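Local coordinates for protein tryptophan decarboxylase 1 (Oryza sativa subsp. japonica, PDB 6KHO) that decarboxylates L-tryptophan to tryptamine and 5-hydroxy-L-tryptophan to serotonin with the help of pyridoxal 5'-phosphate, and works as a homodimer, at residues L202-Q212 with G225-T236; L244-Q254 with P280-F291. All coordinates share one frame; numbering follows the deposited sequence.

Contact 1: L202-Q212 with G225-T236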
loop_
_atom_site.group_PDB
_atom_site.type_symbol
_atom_site.label_atom_id
_atom_site.label_comp_id
_atom_site.label_asym_id
_atom_site.label_seq_id
_atom_site.Cartn_x
_atom_site.Cartn_y
_atom_site.Cartn_z
ATOM N N LEU A 202 -11.034 24.727 9.690
ATOM C CA LEU A 202 -10.999 23.811 8.548
ATOM C C LEU A 202 -12.179 24.030 7.607
ATOM O O LEU A 202 -12.037 23.874 6.385
ATOM C CB LEU A 202 -10.953 22.356 9.037
ATOM C CG LEU A 202 -10.703 21.205 8.050
ATOM C CD1 LEU A 202 -9.799 21.603 6.892
ATOM C CD2 LEU A 202 -10.106 19.971 8.757
ATOM N N HIS A 203 -13.338 24.425 8.137
ATOM C CA HIS A 203 -14.498 24.599 7.265
ATOM C C HIS A 203 -14.384 25.822 6.357
ATOM O O HIS A 203 -15.269 26.042 5.525
ATOM C CB HIS A 203 -15.776 24.683 8.099
ATOM C CG HIS A 203 -15.980 26.014 8.747
ATOM N ND1 HIS A 203 -15.215 26.448 9.810
ATOM C CD2 HIS A 203 -16.849 27.014 8.476
ATOM C CE1 HIS A 203 -15.604 27.659 10.165
ATOM N NE2 HIS A 203 -16.594 28.027 9.371
ATOM N N ARG A 204 -13.317 26.609 6.471
ATOM C CA ARG A 204 -13.110 27.736 5.580
ATOM C C ARG A 204 -12.117 27.460 4.457
ATOM O O ARG A 204 -11.951 28.316 3.583
ATOM C CB ARG A 204 -12.648 28.960 6.381
ATOM C CG ARG A 204 -13.742 29.554 7.267
ATOM C CD ARG A 204 -13.401 30.976 7.716
ATOM N NE ARG A 204 -12.037 31.090 8.240
ATOM C CZ ARG A 204 -11.051 31.771 7.654
ATOM N NH1 ARG A 204 -11.263 32.416 6.512
ATOM N NH2 ARG A 204 -9.843 31.816 8.212
ATOM N N LEU A 205 -11.460 26.295 4.444
ATOM C CA LEU A 205 -10.517 25.963 3.382
ATOM C C LEU A 205 -11.251 25.453 2.148
ATOM O O LEU A 205 -12.210 24.684 2.249
ATOM C CB LEU A 205 -9.513 24.899 3.857
ATOM C CG LEU A 205 -8.739 25.162 5.158
ATOM C CD1 LEU A 205 -7.579 24.166 5.311
ATOM C CD2 LEU A 205 -8.203 26.593 5.211
ATOM N N ALA A 206 -10.775 25.851 0.977
ATOM C CA ALA A 206 -11.367 25.404 -0.273
ATOM C C ALA A 206 -10.310 24.761 -1.159
ATOM O O ALA A 206 -9.140 25.152 -1.134
ATOM C CB ALA A 206 -12.025 26.566 -1.030
ATOM N N VAL A 207 -10.745 23.779 -1.964
ATOM C CA VAL A 207 -9.881 23.067 -2.899
ATOM C C VAL A 207 -10.578 22.974 -4.252
ATOM O O VAL A 207 -11.807 23.047 -4.350
ATOM C CB VAL A 207 -9.489 21.654 -2.392
ATOM C CG1 VAL A 207 -8.867 21.739 -1.015
ATOM C CG2 VAL A 207 -10.693 20.726 -2.364
ATOM N N TYR A 208 -9.766 22.805 -5.303
ATOM C CA TYR A 208 -10.198 22.985 -6.687
ATOM C C TYR A 208 -9.637 21.903 -7.599
ATOM O O TYR A 208 -8.448 21.572 -7.535
ATOM C CB TYR A 208 -9.759 24.354 -7.236
ATOM C CG TYR A 208 -10.130 25.478 -6.310
ATOM C CD1 TYR A 208 -9.341 25.773 -5.204
ATOM C CD2 TYR A 208 -11.286 26.234 -6.519
ATOM C CE1 TYR A 208 -9.683 26.773 -4.328
ATOM C CE2 TYR A 208 -11.637 27.253 -5.641
ATOM C CZ TYR A 208 -10.826 27.514 -4.549
ATOM O OH TYR A 208 -11.136 28.514 -3.661
ATOM N N ALA A 209 -10.489 21.388 -8.484
ATOM C CA ALA A 209 -10.035 20.533 -9.565
ATOM C C ALA A 209 -11.073 20.564 -10.678
ATOM O O ALA A 209 -12.247 20.849 -10.438
ATOM C CB ALA A 209 -9.808 19.099 -9.071
ATOM N N ALA A 210 -10.625 20.280 -11.896
ATOM C CA ALA A 210 -11.544 20.130 -13.014
ATOM C C ALA A 210 -12.490 18.954 -12.791
ATOM O O ALA A 210 -12.180 17.992 -12.076
ATOM C CB ALA A 210 -10.764 19.932 -14.316
ATOM N N ASP A 211 -13.662 19.022 -13.429
ATOM C CA ASP A 211 -14.591 17.910 -13.298
ATOM C C ASP A 211 -14.113 16.650 -14.014
ATOM O O ASP A 211 -14.763 15.613 -13.884
ATOM C CB ASP A 211 -15.990 18.303 -13.795
ATOM C CG ASP A 211 -16.020 18.688 -15.262
ATOM O OD1 ASP A 211 -15.006 18.515 -15.968
ATOM O OD2 ASP A 211 -17.081 19.185 -15.715
ATOM N N GLN A 212 -13.017 16.708 -14.775
ATOM C CA GLN A 212 -12.427 15.498 -15.344
ATOM C C GLN A 212 -11.448 14.816 -14.389
ATOM O O GLN A 212 -10.954 13.725 -14.696
ATOM C CB GLN A 212 -11.705 15.825 -16.658
ATOM C CG GLN A 212 -12.613 16.388 -17.755
ATOM C CD GLN A 212 -13.823 15.514 -17.987
ATOM O OE1 GLN A 212 -13.701 14.365 -18.426
ATOM N NE2 GLN A 212 -15.003 16.040 -17.675
ATOM N N GLY A 225 -10.440 15.846 5.601
ATOM C CA GLY A 225 -11.314 16.667 6.418
ATOM C C GLY A 225 -11.792 17.959 5.796
ATOM O O GLY A 225 -12.335 18.807 6.519
ATOM N N PHE A 226 -11.611 18.148 4.492
ATOM C CA PHE A 226 -12.145 19.336 3.846
ATOM C C PHE A 226 -13.665 19.249 3.780
ATOM O O PHE A 226 -14.230 18.168 3.598
ATOM C CB PHE A 226 -11.584 19.487 2.438
ATOM C CG PHE A 226 -10.139 19.912 2.399
ATOM C CD1 PHE A 226 -9.125 18.964 2.397
ATOM C CD2 PHE A 226 -9.802 21.252 2.388
ATOM C CE1 PHE A 226 -7.796 19.346 2.355
ATOM C CE2 PHE A 226 -8.477 21.648 2.357
ATOM C CZ PHE A 226 -7.470 20.696 2.333
ATOM N N ASP A 227 -14.323 20.395 3.910
ATOM C CA ASP A 227 -15.780 20.418 3.858
ATOM C C ASP A 227 -16.262 20.113 2.443
ATOM O O ASP A 227 -15.791 20.741 1.488
ATOM C CB ASP A 227 -16.312 21.774 4.302
ATOM C CG ASP A 227 -17.768 21.712 4.702
ATOM O OD1 ASP A 227 -18.631 21.526 3.811
ATOM O OD2 ASP A 227 -18.034 21.808 5.912
ATOM N N PRO A 228 -17.194 19.173 2.265
ATOM C CA PRO A 228 -17.689 18.880 0.904
ATOM C C PRO A 228 -18.277 20.085 0.186
ATOM O O PRO A 228 -18.221 20.141 -1.049
ATOM C CB PRO A 228 -18.750 17.794 1.144
ATOM C CG PRO A 228 -18.333 17.141 2.432
ATOM C CD PRO A 228 -17.764 18.261 3.272
ATOM N N ALA A 229 -18.827 21.057 0.918
ATOM C CA ALA A 229 -19.335 22.274 0.290
ATOM C C ALA A 229 -18.227 23.137 -0.304
ATOM O O ALA A 229 -18.511 24.004 -1.132
ATOM C CB ALA A 229 -20.131 23.093 1.301
ATOM N N ASN A 230 -16.976 22.918 0.095
ATOM C CA ASN A 230 -15.854 23.725 -0.363
ATOM C C ASN A 230 -14.937 22.974 -1.326
ATOM O O ASN A 230 -13.878 23.495 -1.689
ATOM C CB ASN A 230 -15.062 24.230 0.845
ATOM C CG ASN A 230 -15.897 25.114 1.749
ATOM O OD1 ASN A 230 -16.860 25.729 1.304
ATOM N ND2 ASN A 230 -15.530 25.183 3.023
ATOM N N ILE A 231 -15.320 21.770 -1.752
ATOM C CA ILE A 231 -14.563 21.013 -2.743
ATOM C C ILE A 231 -15.137 21.361 -4.114
ATOM O O ILE A 231 -16.200 20.873 -4.495
ATOM C CB ILE A 231 -14.622 19.510 -2.463
ATOM C CG1 ILE A 231 -14.055 19.216 -1.079
ATOM C CG2 ILE A 231 -13.859 18.750 -3.513
ATOM C CD1 ILE A 231 -14.341 17.812 -0.576
ATOM N N ARG A 232 -14.419 22.200 -4.864
ATOM C CA ARG A 232 -14.912 22.760 -6.121
ATOM C C ARG A 232 -14.539 21.866 -7.295
ATOM O O ARG A 232 -13.352 21.684 -7.589
ATOM C CB ARG A 232 -14.338 24.157 -6.354
ATOM C CG ARG A 232 -14.536 25.111 -5.205
ATOM C CD ARG A 232 -15.819 25.886 -5.354
ATOM N NE ARG A 232 -16.025 26.759 -4.205
ATOM C CZ ARG A 232 -16.800 26.452 -3.170
ATOM N NH1 ARG A 232 -17.448 25.290 -3.143
ATOM N NH2 ARG A 232 -16.936 27.312 -2.166
ATOM N N SER A 233 -15.552 21.347 -7.989
ATOM C CA SER A 233 -15.368 20.608 -9.234
ATOM C C SER A 233 -15.684 21.554 -10.387
ATOM O O SER A 233 -16.851 21.830 -10.675
ATOM C CB SER A 233 -16.252 19.365 -9.263
ATOM O OG SER A 233 -16.167 18.722 -10.519
ATOM N N ILE A 234 -14.646 22.046 -11.049
ATOM C CA ILE A 234 -14.812 23.109 -12.043
ATOM C C ILE A 234 -15.272 22.494 -13.363
ATOM O O ILE A 234 -14.612 21.568 -13.872
ATOM C CB ILE A 234 -13.512 23.885 -12.216
ATOM C CG1 ILE A 234 -13.156 24.567 -10.894
ATOM C CG2 ILE A 234 -13.637 24.912 -13.336
ATOM C CD1 ILE A 234 -11.976 25.472 -10.988
ATOM N N PRO A 235 -16.376 22.982 -13.945
ATOM C CA PRO A 235 -16.842 22.442 -15.230
ATOM C C PRO A 235 -15.846 22.680 -16.354
ATOM O O PRO A 235 -15.171 23.710 -16.411
ATOM C CB PRO A 235 -18.152 23.204 -15.483
ATOM C CG PRO A 235 -18.573 23.720 -14.133
ATOM C CD PRO A 235 -17.301 23.989 -13.393
ATOM N N THR A 236 -15.771 21.712 -17.266
ATOM C CA THR A 236 -14.979 21.815 -18.483
ATOM C C THR A 236 -15.876 21.522 -19.678
ATOM O O THR A 236 -16.940 20.910 -19.550
ATOM C CB THR A 236 -13.792 20.836 -18.481
ATOM O OG1 THR A 236 -14.279 19.501 -18.675
ATOM C CG2 THR A 236 -13.031 20.905 -17.160
HETATM O O HOH W 1 -13.055 22.792 4.118
HETATM O O HOH W 2 -17.689 18.158 -18.609
#

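Contact 2: L244-Q254 with P280-F291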
loop_
_atom_site.group_PDB
_atom_site.type_symbol
_atom_site.label_atom_id
_atom_site.label_comp_id
_atom_site.label_asym_id
_atom_site.label_seq_id
_atom_site.Cartn_x
_atom_site.Cartn_y
_atom_site.Cartn_z
ATOM N N LEU A 244 -8.827 21.886 -18.098
ATOM C CA LEU A 244 -9.210 22.974 -17.203
ATOM C C LEU A 244 -8.929 24.332 -17.844
ATOM O O LEU A 244 -7.818 24.594 -18.319
ATOM C CB LEU A 244 -8.471 22.857 -15.872
ATOM C CG LEU A 244 -8.796 23.917 -14.817
ATOM C CD1 LEU A 244 -10.276 23.900 -14.438
ATOM C CD2 LEU A 244 -7.933 23.690 -13.584
ATOM N N ASP A 245 -9.952 25.188 -17.875
ATOM C CA ASP A 245 -9.789 26.564 -18.330
ATOM C C ASP A 245 -9.270 27.404 -17.168
ATOM O O ASP A 245 -9.950 27.506 -16.140
ATOM C CB ASP A 245 -11.121 27.112 -18.838
ATOM C CG ASP A 245 -10.999 28.500 -19.478
ATOM O OD1 ASP A 245 -9.903 29.107 -19.463
ATOM O OD2 ASP A 245 -12.020 28.975 -20.020
ATOM N N PRO A 246 -8.074 27.990 -17.267
ATOM C CA PRO A 246 -7.540 28.723 -16.111
ATOM C C PRO A 246 -8.342 29.969 -15.776
ATOM O O PRO A 246 -8.338 30.400 -14.616
ATOM C CB PRO A 246 -6.104 29.067 -16.541
ATOM C CG PRO A 246 -5.842 28.235 -17.753
ATOM C CD PRO A 246 -7.153 28.029 -18.412
ATOM N N ALA A 247 -9.050 30.555 -16.751
ATOM C CA ALA A 247 -9.947 31.659 -16.429
ATOM C C ALA A 247 -11.072 31.196 -15.513
ATOM O O ALA A 247 -11.422 31.890 -14.553
ATOM C CB ALA A 247 -10.510 32.276 -17.711
ATOM N N ARG A 248 -11.639 30.016 -15.780
ATOM C CA ARG A 248 -12.682 29.495 -14.902
ATOM C C ARG A 248 -12.128 29.166 -13.518
ATOM O O ARG A 248 -12.829 29.328 -12.511
ATOM C CB ARG A 248 -13.338 28.255 -15.528
ATOM C CG ARG A 248 -14.489 28.566 -16.487
ATOM C CD ARG A 248 -15.163 27.311 -17.046
ATOM N NE ARG A 248 -15.733 27.557 -18.375
ATOM C CZ ARG A 248 -16.401 26.659 -19.099
ATOM N NH1 ARG A 248 -16.601 25.430 -18.636
ATOM N NH2 ARG A 248 -16.874 26.988 -20.296
ATOM N N LEU A 249 -10.874 28.713 -13.444
ATOM C CA LEU A 249 -10.270 28.440 -12.144
ATOM C C LEU A 249 -10.056 29.731 -11.355
ATOM O O LEU A 249 -10.367 29.800 -10.158
ATOM C CB LEU A 249 -8.951 27.689 -12.336
ATOM C CG LEU A 249 -8.098 27.548 -11.078
ATOM C CD1 LEU A 249 -8.779 26.653 -10.048
ATOM C CD2 LEU A 249 -6.698 27.029 -11.411
ATOM N N LEU A 250 -9.523 30.765 -12.014
ATOM C CA LEU A 250 -9.275 32.038 -11.335
ATOM C C LEU A 250 -10.571 32.650 -10.809
ATOM O O LEU A 250 -10.610 33.182 -9.690
ATOM C CB LEU A 250 -8.563 33.008 -12.284
ATOM C CG LEU A 250 -8.307 34.444 -11.796
ATOM C CD1 LEU A 250 -7.720 34.480 -10.395
ATOM C CD2 LEU A 250 -7.370 35.148 -12.758
ATOM N N GLU A 251 -11.647 32.572 -11.590
ATOM C CA GLU A 251 -12.909 33.133 -11.128
ATOM C C GLU A 251 -13.427 32.391 -9.898
ATOM O O GLU A 251 -13.873 33.019 -8.931
ATOM C CB GLU A 251 -13.921 33.106 -12.269
ATOM C CG GLU A 251 -15.344 33.290 -11.841
ATOM C CD GLU A 251 -16.315 32.879 -12.930
ATOM O OE1 GLU A 251 -17.521 33.193 -12.804
ATOM O OE2 GLU A 251 -15.868 32.228 -13.908
ATOM N N ALA A 252 -13.333 31.055 -9.892
ATOM C CA ALA A 252 -13.787 30.287 -8.735
ATOM C C ALA A 252 -12.961 30.603 -7.491
ATOM O O ALA A 252 -13.509 30.772 -6.395
ATOM C CB ALA A 252 -13.724 28.784 -9.037
ATOM N N MET A 253 -11.633 30.660 -7.638
ATOM C CA MET A 253 -10.771 30.894 -6.482
ATOM C C MET A 253 -10.922 32.321 -5.961
ATOM O O MET A 253 -10.924 32.546 -4.742
ATOM C CB MET A 253 -9.312 30.618 -6.844
ATOM C CG MET A 253 -9.000 29.157 -7.195
ATOM S SD MET A 253 -7.238 28.846 -7.004
ATOM C CE MET A 253 -6.674 29.186 -8.562
ATOM N N GLN A 254 -11.027 33.294 -6.870
ATOM C CA GLN A 254 -11.228 34.686 -6.460
ATOM C C GLN A 254 -12.553 34.850 -5.717
ATOM O O GLN A 254 -12.616 35.497 -4.661
ATOM C CB GLN A 254 -11.166 35.604 -7.688
ATOM C CG GLN A 254 -11.071 37.107 -7.363
ATOM C CD GLN A 254 -9.896 37.437 -6.467
ATOM O OE1 GLN A 254 -10.047 37.587 -5.251
ATOM N NE2 GLN A 254 -8.717 37.551 -7.059
ATOM N N PRO A 280 -3.588 22.797 -18.576
ATOM C CA PRO A 280 -2.383 23.596 -18.854
ATOM C C PRO A 280 -1.626 23.917 -17.573
ATOM O O PRO A 280 -2.026 24.813 -16.816
ATOM C CB PRO A 280 -2.949 24.859 -19.513
ATOM C CG PRO A 280 -4.305 25.014 -18.881
ATOM C CD PRO A 280 -4.811 23.626 -18.562
ATOM N N VAL A 281 -0.525 23.195 -17.334
ATOM C CA VAL A 281 0.078 23.152 -16.002
ATOM C C VAL A 281 0.597 24.525 -15.590
ATOM O O VAL A 281 0.334 24.994 -14.477
ATOM C CB VAL A 281 1.197 22.092 -15.954
ATOM C CG1 VAL A 281 1.960 22.193 -14.651
ATOM C CG2 VAL A 281 0.620 20.681 -16.146
ATOM N N GLY A 282 1.375 25.170 -16.465
ATOM C CA GLY A 282 1.925 26.472 -16.122
ATOM C C GLY A 282 0.852 27.508 -15.841
ATOM O O GLY A 282 0.923 28.246 -14.852
ATOM N N ALA A 283 -0.168 27.567 -16.696
ATOM C CA ALA A 283 -1.221 28.558 -16.494
ATOM C C ALA A 283 -1.978 28.321 -15.189
ATOM O O ALA A 283 -2.400 29.282 -14.536
ATOM C CB ALA A 283 -2.186 28.549 -17.680
ATOM N N VAL A 284 -2.142 27.057 -14.785
ATOM C CA VAL A 284 -2.813 26.752 -13.522
ATOM C C VAL A 284 -1.963 27.205 -12.341
ATOM O O VAL A 284 -2.474 27.774 -11.369
ATOM C CB VAL A 284 -3.133 25.246 -13.439
ATOM C CG1 VAL A 284 -3.548 24.848 -12.022
ATOM C CG2 VAL A 284 -4.230 24.895 -14.420
ATOM N N ALA A 285 -0.661 26.914 -12.384
ATOM C CA ALA A 285 0.216 27.292 -11.285
ATOM C C ALA A 285 0.232 28.806 -11.100
ATOM O O ALA A 285 0.269 29.304 -9.972
ATOM C CB ALA A 285 1.626 26.776 -11.547
ATOM N N ASP A 286 0.220 29.550 -12.205
ATOM C CA ASP A 286 0.222 31.006 -12.119
ATOM C C ASP A 286 -1.050 31.516 -11.458
ATOM O O ASP A 286 -1.001 32.415 -10.610
ATOM C CB ASP A 286 0.389 31.597 -13.517
ATOM C CG ASP A 286 1.753 31.308 -14.103
ATOM O OD1 ASP A 286 2.631 30.826 -13.349
ATOM O OD2 ASP A 286 1.946 31.539 -15.318
ATOM N N VAL A 287 -2.197 30.932 -11.810
ATOM C CA VAL A 287 -3.450 31.322 -11.174
ATOM C C VAL A 287 -3.402 31.016 -9.682
ATOM O O VAL A 287 -3.737 31.863 -8.843
ATOM C CB VAL A 287 -4.637 30.636 -11.870
ATOM C CG1 VAL A 287 -5.892 30.918 -11.131
ATOM C CG2 VAL A 287 -4.779 31.153 -13.296
ATOM N N ALA A 288 -2.938 29.814 -9.323
ATOM C CA ALA A 288 -2.943 29.429 -7.920
ATOM C C ALA A 288 -1.953 30.250 -7.108
ATOM O O ALA A 288 -2.142 30.432 -5.900
ATOM C CB ALA A 288 -2.629 27.933 -7.789
ATOM N N ALA A 289 -0.892 30.744 -7.748
ATOM C CA ALA A 289 0.099 31.530 -7.027
ATOM C C ALA A 289 -0.474 32.853 -6.523
ATOM O O ALA A 289 0.034 33.399 -5.542
ATOM C CB ALA A 289 1.311 31.781 -7.918
ATOM N N ARG A 290 -1.531 33.364 -7.154
ATOM C CA ARG A 290 -2.202 34.554 -6.644
ATOM C C ARG A 290 -2.756 34.333 -5.247
ATOM O O ARG A 290 -2.965 35.303 -4.512
ATOM C CB ARG A 290 -3.338 34.972 -7.586
ATOM C CG ARG A 290 -2.922 35.190 -9.033
ATOM C CD ARG A 290 -3.823 36.210 -9.725
ATOM N NE ARG A 290 -3.178 36.773 -10.909
ATOM C CZ ARG A 290 -2.728 38.024 -10.995
ATOM N NH1 ARG A 290 -2.853 38.848 -9.960
ATOM N NH2 ARG A 290 -2.149 38.453 -12.112
ATOM N N PHE A 291 -3.005 33.077 -4.870
ATOM C CA PHE A 291 -3.574 32.749 -3.575
ATOM C C PHE A 291 -2.630 31.948 -2.689
ATOM O O PHE A 291 -3.014 31.590 -1.569
ATOM C CB PHE A 291 -4.889 31.988 -3.776
ATOM C CG PHE A 291 -5.806 32.665 -4.747
ATOM C CD1 PHE A 291 -6.706 33.622 -4.312
ATOM C CD2 PHE A 291 -5.735 32.384 -6.099
ATOM C CE1 PHE A 291 -7.537 34.275 -5.218
ATOM C CE2 PHE A 291 -6.552 33.017 -7.006
ATOM C CZ PHE A 291 -7.459 33.969 -6.571
#

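Contact 1: L202-Q212 with G225-T236
Val207 lays its CG1 methyl over one face of the Phe226 ring, 3.7 Å from CG1 to the ring centroid. With CG1 anti to the carbonyl carbon (chi1 -55°), the other methyl, CG2, is left to pack beside Ile231. Leu205 CB also touches Phe226 CE2 (3.7 Å). This buried end is tight: Leu202 CG lies 3.3 Å from Gly225 O, a carbonyl with no hydrogen-bond partner. A water ties the same end together, donating to Leu202 O and Leu205 O and accepting from Asp227 N. Helix 215-223 covers Val207 and Ile231. Strands 205-210 and 231-234 are the two parallel strands of a right-handed beta-alpha-beta unit, at one margin of the large sheet of a PLP-dependent fold type I decarboxylase. Their backbones alternate as donors, as in Arg232 N to Val207 O (2.8 Å) and Ala209 N to Arg232 O (3.0 Å). On the sheet face of Tyr208, Arg232 runs beside the phenol ring, Arg232 CG to Tyr208 CE2 3.6 Å, and both polar ends reach Asp256. The far end is more open to solvent and is held by polar bonds. There the Asp211 carboxylate holds Thr236: OD1 takes the Thr236 OG1 proton on its syn lone pair (3.0 Å), while Thr236 N reaches Asp211 OD2 from above the carboxylate plane (3.2 Å). A second water bridges Asp211 OD2 and Thr236 O.

Contact 2: L244-Q254 with P280-F291
Two neighbouring helices of the alpha/beta PLP-binding domain, 246-258 and 281-289, pack side by side here. Their facing pieces, 246-254 and 281-289, run nearly parallel, 17° apart, with axes 9.6 Å from each other at closest. Strand 262-269 lies between them in the chain, and its Val266 touches Leu249, Met253 and Val284. No hydrogen bond joins the two segments; apolar side chains carry the contact. Val287 is a knob in a hole formed by Pro246, Leu249, Leu250 and Met253. Its CG1, anti to the backbone N (chi1 174°), presses on Leu250 CB at 3.6 Å, while CG2 is turned to Pro246. Leu249 and Val287 point oppositely and lie alongside, and Leu249 CD2 rests on Val284 CG1 (3.9 Å). At the N-terminal end the Pro246 ring meets both Pro280 and Ala283, with Pro246 CG 3.7 Å from Ala283 CB. Leu244 CD2 reaches Val284 CG2 on the buried side. Asp245 caps its own helix: its OD1 accepts from Ala247 N, which approaches from above the carboxylate plane.

Phe291 closes the other end of the contact. Its CG is anti to the carbonyl carbon (chi1 -49°), and the ring reaches across to Leu250 and Met253. Met253 meets the ring through two atoms. Its CB sits over one face in a CH-pi contact, and its sulfur makes an oblique Met-aromatic contact, SD 4.7 Å from the Phe291 ring centroid. With alanine in place of Phe291, the CB and sulfur of Met253 and a Leu250 methyl would lose the ring they rest on, and a gap is likely to open at this end. That methyl, Leu250 CD1, meets the ring at its edge, 3.9 Å from Phe291 CZ.

Overall arrangement
From the N terminus, strand 205-210 comes first, then helix 215-223, and strand 231-234 returns beside it. Contact 1 closes this loop. The chain then enters helix 246-258, joins the sheet as strand 262-269, beside 205-210, and continues to helix 281-289, where contact 2 closes a second loop. The two loops follow in series and neither nests in the other. Contact 1 forms the margin of the large sheet, and contact 2 packs two helices against one side of it. They touch directly: Tyr208 packs on Met253, Ile234 on Leu244 and Leu249, and Pro235 O probably accepts a hydrogen bond from Arg248 NH1.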